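Local coordinates for protein AimR transcriptional regulator (Bacillus phage phi3T, PDB 5ZVV) that activates transcription of the phage aimX locus as a dimer, apparently favouring lysis, until the arbitrium peptide binds and switches it to an inactive monomer, at residues Q339-Y344 with E368-D373. Residues are numbered along the deposited sequence; the frame is centred on the assembly and turned at random.
Sequences QDKTDY and ERMGAD
A single side chain, Met370, present as selenomethionine, makes all three contacts with segment 339-344, the bend between helices 324-338 and 341-353: it touches Gln339, Lys341 and Tyr344. Its SE meets the Tyr344 ring obliquely in a Met-aromatic contact, 3.7 Å from CE2. The selenium lies 63° off the ring normal. The chain runs out extended to SE and then bends (chi3 74°), which carries the methyl away from the tyrosine to the bend that precedes helix 341-353 and to its first turn. There CE lies 3.6 Å from Gln339 O and 3.8 Å from Lys341 CG. Lys341 and Met370 run alongside one another, pointing opposite ways, with Lys341 CG and CE beside the methyl. Short loops here join successive helices, consistent with the TPR clan of the family. Asp340 N-caps helix 341-353, with a weak bond from Thr342 N to its OD1. On the other segment, Gly371, at positive phi, is the C-prime residue of a Schellman motif ending helix 361-369, and Asp373 then caps helix 374-380. Buried Tyr344 packs on Tyr332 and Leu336 of helix 324-338 and on Pro363, Gln366 and Leu367 of helix 361-369, while Ala372 packs on Leu377 of helix 374-380 and on Leu376 of the second subunit.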
loop_
_atom_site.group_PDB
_atom_site.type_symbol
_atom_site.label_atom_id
_atom_site.label_comp_id
_atom_site.label_asym_id
_atom_site.label_seq_id
_atom_site.Cartn_x
_atom_site.Cartn_y
_atom_site.Cartn_z
ATOM N N GLN A 339 13.137 11.983 -30.936
ATOM C CA GLN A 339 11.832 12.362 -31.482
ATOM C C GLN A 339 11.017 11.137 -31.890
ATOM O O GLN A 339 10.164 11.211 -32.778
ATOM C CB GLN A 339 11.968 13.332 -32.659
ATOM C CG GLN A 339 12.450 14.713 -32.265
ATOM C CD GLN A 339 12.423 15.692 -33.421
ATOM O OE1 GLN A 339 12.723 15.334 -34.560
ATOM N NE2 GLN A 339 12.055 16.935 -33.134
ATOM N N ASP A 340 11.278 10.005 -31.246
ATOM C CA ASP A 340 10.539 8.772 -31.473
ATOM C C ASP A 340 9.472 8.635 -30.394
ATOM O O ASP A 340 9.774 8.736 -29.200
ATOM C CB ASP A 340 11.485 7.571 -31.459
ATOM C CG ASP A 340 10.836 6.306 -31.977
ATOM O OD1 ASP A 340 9.615 6.320 -32.236
ATOM O OD2 ASP A 340 11.551 5.293 -32.121
ATOM N N LYS A 341 8.227 8.403 -30.819
ATOM C CA LYS A 341 7.110 8.405 -29.876
ATOM C C LYS A 341 7.198 7.258 -28.876
ATOM O O LYS A 341 6.645 7.361 -27.775
ATOM C CB LYS A 341 5.784 8.346 -30.633
ATOM C CG LYS A 341 5.435 9.621 -31.388
ATOM C CD LYS A 341 4.104 9.484 -32.114
ATOM C CE LYS A 341 3.698 10.785 -32.788
ATOM N NZ LYS A 341 2.407 10.646 -33.521
ATOM N N THR A 342 7.884 6.167 -29.230
ATOM C CA THR A 342 7.974 5.034 -28.313
ATOM C C THR A 342 8.730 5.398 -27.042
ATOM O O THR A 342 8.443 4.848 -25.971
ATOM C CB THR A 342 8.635 3.836 -29.001
ATOM O OG1 THR A 342 8.766 2.760 -28.063
ATOM C CG2 THR A 342 10.010 4.198 -29.523
ATOM N N ASP A 343 9.690 6.319 -27.134
ATOM C CA ASP A 343 10.403 6.758 -25.941
ATOM C C ASP A 343 9.481 7.526 -25.005
ATOM O O ASP A 343 9.555 7.368 -23.780
ATOM C CB ASP A 343 11.609 7.609 -26.334
ATOM C CG ASP A 343 12.711 6.795 -26.977
ATOM O OD1 ASP A 343 12.904 5.633 -26.564
ATOM O OD2 ASP A 343 13.383 7.314 -27.893
ATOM N N TYR A 344 8.603 8.362 -25.563
ATOM C CA TYR A 344 7.607 9.042 -24.742
ATOM C C TYR A 344 6.590 8.060 -24.172
ATOM O O TYR A 344 6.110 8.251 -23.048
ATOM C CB TYR A 344 6.916 10.132 -25.559
ATOM C CG TYR A 344 7.859 11.221 -26.023
ATOM C CD1 TYR A 344 8.667 11.899 -25.118
ATOM C CD2 TYR A 344 7.957 11.558 -27.368
ATOM C CE1 TYR A 344 9.535 12.893 -25.537
ATOM C CE2 TYR A 344 8.822 12.550 -27.797
ATOM C CZ TYR A 344 9.611 13.211 -26.877
ATOM O OH TYR A 344 10.470 14.202 -27.298
ATOM N N GLU A 368 1.553 16.166 -27.167
ATOM C CA GLU A 368 0.564 17.147 -27.600
ATOM C C GLU A 368 1.123 18.049 -28.693
ATOM O O GLU A 368 0.412 18.391 -29.645
ATOM C CB GLU A 368 0.089 17.980 -26.410
ATOM C CG GLU A 368 -0.985 18.993 -26.762
ATOM C CD GLU A 368 -1.415 19.827 -25.575
ATOM O OE1 GLU A 368 -2.087 20.860 -25.784
ATOM O OE2 GLU A 368 -1.086 19.449 -24.431
ATOM N N ARG A 369 2.392 18.449 -28.569
ATOM C CA ARG A 369 3.021 19.243 -29.620
ATOM C C ARG A 369 3.105 18.474 -30.930
ATOM O O ARG A 369 3.022 19.073 -32.008
ATOM C CB ARG A 369 4.422 19.683 -29.192
ATOM C CG ARG A 369 4.493 20.519 -27.923
ATOM C CD ARG A 369 5.937 20.942 -27.669
ATOM N NE ARG A 369 6.131 21.596 -26.378
ATOM C CZ ARG A 369 7.312 22.008 -25.925
ATOM N NH1 ARG A 369 8.401 21.834 -26.660
ATOM N NH2 ARG A 369 7.406 22.593 -24.739
HETATM N N MSE A 370 3.267 17.156 -30.862
HETATM C CA MSE A 370 3.461 16.342 -32.056
HETATM C C MSE A 370 2.137 15.959 -32.706
HETATM O O MSE A 370 2.102 15.154 -33.637
HETATM C CB MSE A 370 4.264 15.086 -31.714
HETATM C CG MSE A 370 5.609 15.376 -31.064
HETATM SE SE MSE A 370 6.496 13.774 -30.388
HETATM C CE MSE A 370 7.081 13.004 -32.088
ATOM N N GLY A 371 1.046 16.539 -32.211
ATOM C CA GLY A 371 -0.249 16.348 -32.826
ATOM C C GLY A 371 -1.043 15.158 -32.338
ATOM O O GLY A 371 -1.749 14.531 -33.135
ATOM N N ALA A 372 -0.956 14.826 -31.057
ATOM C CA ALA A 372 -1.755 13.751 -30.492
ATOM C C ALA A 372 -3.116 14.280 -30.051
ATOM O O ALA A 372 -3.286 15.467 -29.758
ATOM C CB ALA A 372 -1.037 13.101 -29.308
ATOM N N ASP A 373 -4.093 13.377 -30.013
ATOM C CA ASP A 373 -5.433 13.734 -29.564
ATOM C C ASP A 373 -5.393 14.173 -28.106
ATOM O O ASP A 373 -5.073 13.377 -27.217
ATOM C CB ASP A 373 -6.380 12.549 -29.749
ATOM C CG ASP A 373 -7.840 12.928 -29.573
ATOM O OD1 ASP A 373 -8.128 14.054 -29.119
ATOM O OD2 ASP A 373 -8.707 12.090 -29.897
#